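CCHC-type domain-containing protein (Trypanosoma brucei brucei, PDB 7C45) is an RNase D-type ribonuclease that trims guide RNA, probably a 3'-5' exonuclease of the RNase H-like fold, and carries zinc knuckles. Local coordinates at residues 219-224 with 249-254. Residues are numbered along the deposited sequence; the frame is centred on the assembly and turned at random.
Sequences TAQYVE and ERYIGP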
ATOM      1  N   THR A 219     -10.498  -7.191  -0.444  1.00 15.12           N
ATOM      2  CA  THR A 219     -10.341  -5.869   0.152  1.00 14.87           C
ATOM      3  C   THR A 219     -11.667  -5.344   0.706  1.00 15.02           C
ATOM      4  O   THR A 219     -11.691  -4.702   1.764  1.00 14.88           O
ATOM      5  CB  THR A 219      -9.771  -4.893  -0.870  1.00 14.77           C
ATOM      6  OG1 THR A 219      -8.561  -5.423  -1.429  1.00 14.69           O
ATOM      7  CG2 THR A 219      -9.470  -3.575  -0.212  1.00 14.53           C
ATOM      8  N   ALA A 220     -12.776  -5.560  -0.014  1.00 15.35           N
ATOM      9  CA  ALA A 220     -14.063  -5.087   0.492  1.00 15.54           C
ATOM     10  C   ALA A 220     -14.382  -5.709   1.842  1.00 15.61           C
ATOM     11  O   ALA A 220     -14.997  -5.060   2.691  1.00 15.63           O
ATOM     12  CB  ALA A 220     -15.187  -5.388  -0.485  1.00 15.98           C
ATOM     13  N   GLN A 221     -13.979  -6.964   2.049  1.00 15.69           N
ATOM     14  CA  GLN A 221     -14.171  -7.593   3.351  1.00 15.80           C
ATOM     15  C   GLN A 221     -13.380  -6.861   4.430  1.00 15.47           C
ATOM     16  O   GLN A 221     -13.857  -6.700   5.555  1.00 15.58           O
ATOM     17  CB  GLN A 221     -13.744  -9.059   3.282  1.00 15.95           C
ATOM     18  CG  GLN A 221     -13.973  -9.855   4.566  1.00 16.16           C
ATOM     19  CD  GLN A 221     -15.425  -9.826   4.998  1.00 32.67           C
ATOM     20  OE1 GLN A 221     -15.774  -9.178   5.986  1.00 34.18           O
ATOM     21  NE2 GLN A 221     -16.283 -10.511   4.248  1.00 32.66           N
ATOM     22  N   TYR A 222     -12.151  -6.460   4.116  1.00 15.14           N
ATOM     23  CA  TYR A 222     -11.352  -5.690   5.072  1.00 14.88           C
ATOM     24  C   TYR A 222     -12.006  -4.355   5.388  1.00 14.84           C
ATOM     25  O   TYR A 222     -12.004  -3.910   6.548  1.00 14.82           O
ATOM     26  CB  TYR A 222      -9.938  -5.486   4.536  1.00 14.60           C
ATOM     27  CG  TYR A 222      -9.069  -6.656   4.866  1.00 14.62           C
ATOM     28  CD1 TYR A 222      -8.570  -6.824   6.148  1.00 14.62           C
ATOM     29  CD2 TYR A 222      -8.765  -7.608   3.908  1.00 14.68           C
ATOM     30  CE1 TYR A 222      -7.806  -7.929   6.476  1.00 14.68           C
ATOM     31  CE2 TYR A 222      -7.992  -8.721   4.224  1.00 14.72           C
ATOM     32  CZ  TYR A 222      -7.509  -8.875   5.508  1.00 14.72           C
ATOM     33  OH  TYR A 222      -6.749  -9.980   5.847  1.00 14.79           O
ATOM     34  N   VAL A 223     -12.576  -3.698   4.373  1.00 14.85           N
ATOM     35  CA  VAL A 223     -13.236  -2.418   4.636  1.00 14.83           C
ATOM     36  C   VAL A 223     -14.482  -2.633   5.495  1.00 15.12           C
ATOM     37  O   VAL A 223     -14.774  -1.844   6.391  1.00 15.10           O
ATOM     38  CB  VAL A 223     -13.552  -1.679   3.320  1.00 14.84           C
ATOM     39  CG1 VAL A 223     -14.309  -0.375   3.601  1.00 14.85           C
ATOM     40  CG2 VAL A 223     -12.258  -1.348   2.579  1.00 14.60           C
ATOM     41  N   GLU A 224     -15.228  -3.714   5.250  1.00 15.84           N
ATOM     42  CA  GLU A 224     -16.375  -4.011   6.104  1.00 15.78           C
ATOM     43  C   GLU A 224     -15.946  -4.227   7.546  1.00 15.77           C
ATOM     44  O   GLU A 224     -16.654  -3.848   8.483  1.00 15.95           O
ATOM     45  CB  GLU A 224     -17.102  -5.252   5.593  1.00 17.22           C
ATOM     46  CG  GLU A 224     -17.891  -5.033   4.321  1.00 33.12           C
ATOM     47  CD  GLU A 224     -19.043  -4.071   4.522  1.00 42.85           C
ATOM     48  OE1 GLU A 224     -19.903  -4.341   5.395  1.00 37.11           O
ATOM     49  OE2 GLU A 224     -19.074  -3.041   3.816  1.00 49.00           O
ATOM     50  N   GLU A 249      -8.444 -18.412   1.652  1.00 16.64           N
ATOM     51  CA  GLU A 249      -9.093 -19.607   1.114  1.00 17.11           C
ATOM     52  C   GLU A 249     -10.416 -19.253   0.448  1.00 17.41           C
ATOM     53  O   GLU A 249     -10.736 -19.776  -0.626  1.00 17.70           O
ATOM     54  CB  GLU A 249      -9.309 -20.651   2.218  1.00 17.43           C
ATOM     55  CG  GLU A 249      -8.038 -21.147   2.910  1.00 27.75           C
ATOM     56  CD  GLU A 249      -7.514 -22.477   2.355  1.00 43.13           C
ATOM     57  OE1 GLU A 249      -7.886 -22.832   1.214  1.00 48.67           O
ATOM     58  OE2 GLU A 249      -6.725 -23.147   3.059  1.00 42.59           O
ATOM     59  N   ARG A 250     -11.182 -18.340   1.053  1.00 17.37           N
ATOM     60  CA  ARG A 250     -12.510 -18.012   0.547  1.00 17.71           C
ATOM     61  C   ARG A 250     -12.449 -17.179  -0.731  1.00 19.61           C
ATOM     62  O   ARG A 250     -13.111 -17.496  -1.725  1.00 17.95           O
ATOM     63  CB  ARG A 250     -13.296 -17.272   1.625  1.00 17.72           C
ATOM     64  CG  ARG A 250     -14.584 -16.661   1.144  1.00 18.01           C
ATOM     65  CD  ARG A 250     -15.268 -16.014   2.340  1.00 33.69           C
ATOM     66  NE  ARG A 250     -16.495 -15.326   1.980  1.00 37.25           N
ATOM     67  CZ  ARG A 250     -17.225 -14.626   2.838  1.00 42.14           C
ATOM     68  NH1 ARG A 250     -18.334 -14.025   2.434  1.00 40.53           N
ATOM     69  NH2 ARG A 250     -16.832 -14.521   4.101  1.00 44.55           N
ATOM     70  N   TYR A 251     -11.666 -16.105  -0.724  1.00 17.06           N
ATOM     71  CA  TYR A 251     -11.684 -15.155  -1.829  1.00 16.95           C
ATOM     72  C   TYR A 251     -10.708 -15.500  -2.945  1.00 16.89           C
ATOM     73  O   TYR A 251     -10.982 -15.189  -4.111  1.00 17.06           O
ATOM     74  CB  TYR A 251     -11.383 -13.742  -1.308  1.00 16.51           C
ATOM     75  CG  TYR A 251     -12.510 -13.211  -0.452  1.00 16.64           C
ATOM     76  CD1 TYR A 251     -13.580 -12.534  -1.027  1.00 16.86           C
ATOM     77  CD2 TYR A 251     -12.527 -13.411   0.922  1.00 16.59           C
ATOM     78  CE1 TYR A 251     -14.633 -12.073  -0.262  1.00 17.01           C
ATOM     79  CE2 TYR A 251     -13.573 -12.937   1.699  1.00 16.75           C
ATOM     80  CZ  TYR A 251     -14.622 -12.273   1.100  1.00 17.73           C
ATOM     81  OH  TYR A 251     -15.672 -11.817   1.859  1.00 19.58           O
ATOM     82  N   ILE A 252      -9.577 -16.110  -2.621  1.00 16.67           N
ATOM     83  CA  ILE A 252      -8.561 -16.436  -3.605  1.00 18.90           C
ATOM     84  C   ILE A 252      -8.615 -17.908  -3.999  1.00 19.49           C
ATOM     85  O   ILE A 252      -8.420 -18.248  -5.166  1.00 22.62           O
ATOM     86  CB  ILE A 252      -7.161 -16.055  -3.071  1.00 16.14           C
ATOM     87  CG1 ILE A 252      -7.137 -14.605  -2.545  1.00 15.81           C
ATOM     88  CG2 ILE A 252      -6.128 -16.210  -4.157  1.00 16.10           C
ATOM     89  CD1 ILE A 252      -7.541 -13.575  -3.579  1.00 17.67           C
ATOM     90  N   GLY A 253      -8.866 -18.796  -3.042  1.00 17.14           N
ATOM     91  CA  GLY A 253      -8.847 -20.217  -3.315  1.00 17.52           C
ATOM     92  C   GLY A 253      -7.768 -20.915  -2.515  1.00 17.31           C
ATOM     93  O   GLY A 253      -7.163 -20.335  -1.605  1.00 16.94           O
ATOM     94  N   PRO A 254      -7.505 -22.179  -2.845  1.00 21.84           N
ATOM     95  CA  PRO A 254      -6.520 -22.955  -2.087  1.00 22.41           C
ATOM     96  C   PRO A 254      -5.126 -22.413  -2.300  1.00 17.02           C
ATOM     97  O   PRO A 254      -4.796 -21.894  -3.364  1.00 16.92           O
ATOM     98  CB  PRO A 254      -6.652 -24.364  -2.677  1.00 20.55           C
ATOM     99  CG  PRO A 254      -7.080 -24.114  -4.059  1.00 20.77           C
ATOM    100  CD  PRO A 254      -8.031 -22.947  -3.985  1.00 24.61           C
TER
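Q221 and Y251 meet through a single hydrogen bond, in which the amide nitrogen NE2 of Q221 donates to OH of Y251 over 2.8 Å. The bond is nearly straight, with an N-H...O angle of 168°, and the phenol oxygen lies almost in the plane of the amide. The two side chains cross at about a right angle. NE2 approaches the ring at its edge, near the ring plane, while the amide itself is turned 56° out of that plane. The Q221 chain leaves its helix with CG anti to the backbone N (chi1 -177°) and then bends at chi2, which folds the amide round to the phenol.

Van der Waals contact adds a little: the aliphatic root of Q221 rests against the end of the phenol, with CB 3.7 Å from OH of Y251. Both residues sit near the surface, where helix 245-251 is joined to helix 212-226, away from the calcium and zinc sites. Through T219 and V223, which both touch V121, helix 212-226 lies against strand 121-123, an outermost strand of the mixed sheet of the RNase H-like exonuclease fold. Y251 also touches R217 and L218 of that helix, and I252 reaches A214 there.

R250, the residue before Y251 on the same helix, lies over the phenol. Its side chain, extended from CG to NE, runs above one ring face, CG standing offset toward the rim, and the guanidinium places a face over OH of Y251. NH2 of R250 comes within 4.1 Å of NE2 of Q221, a looser approach made obliquely.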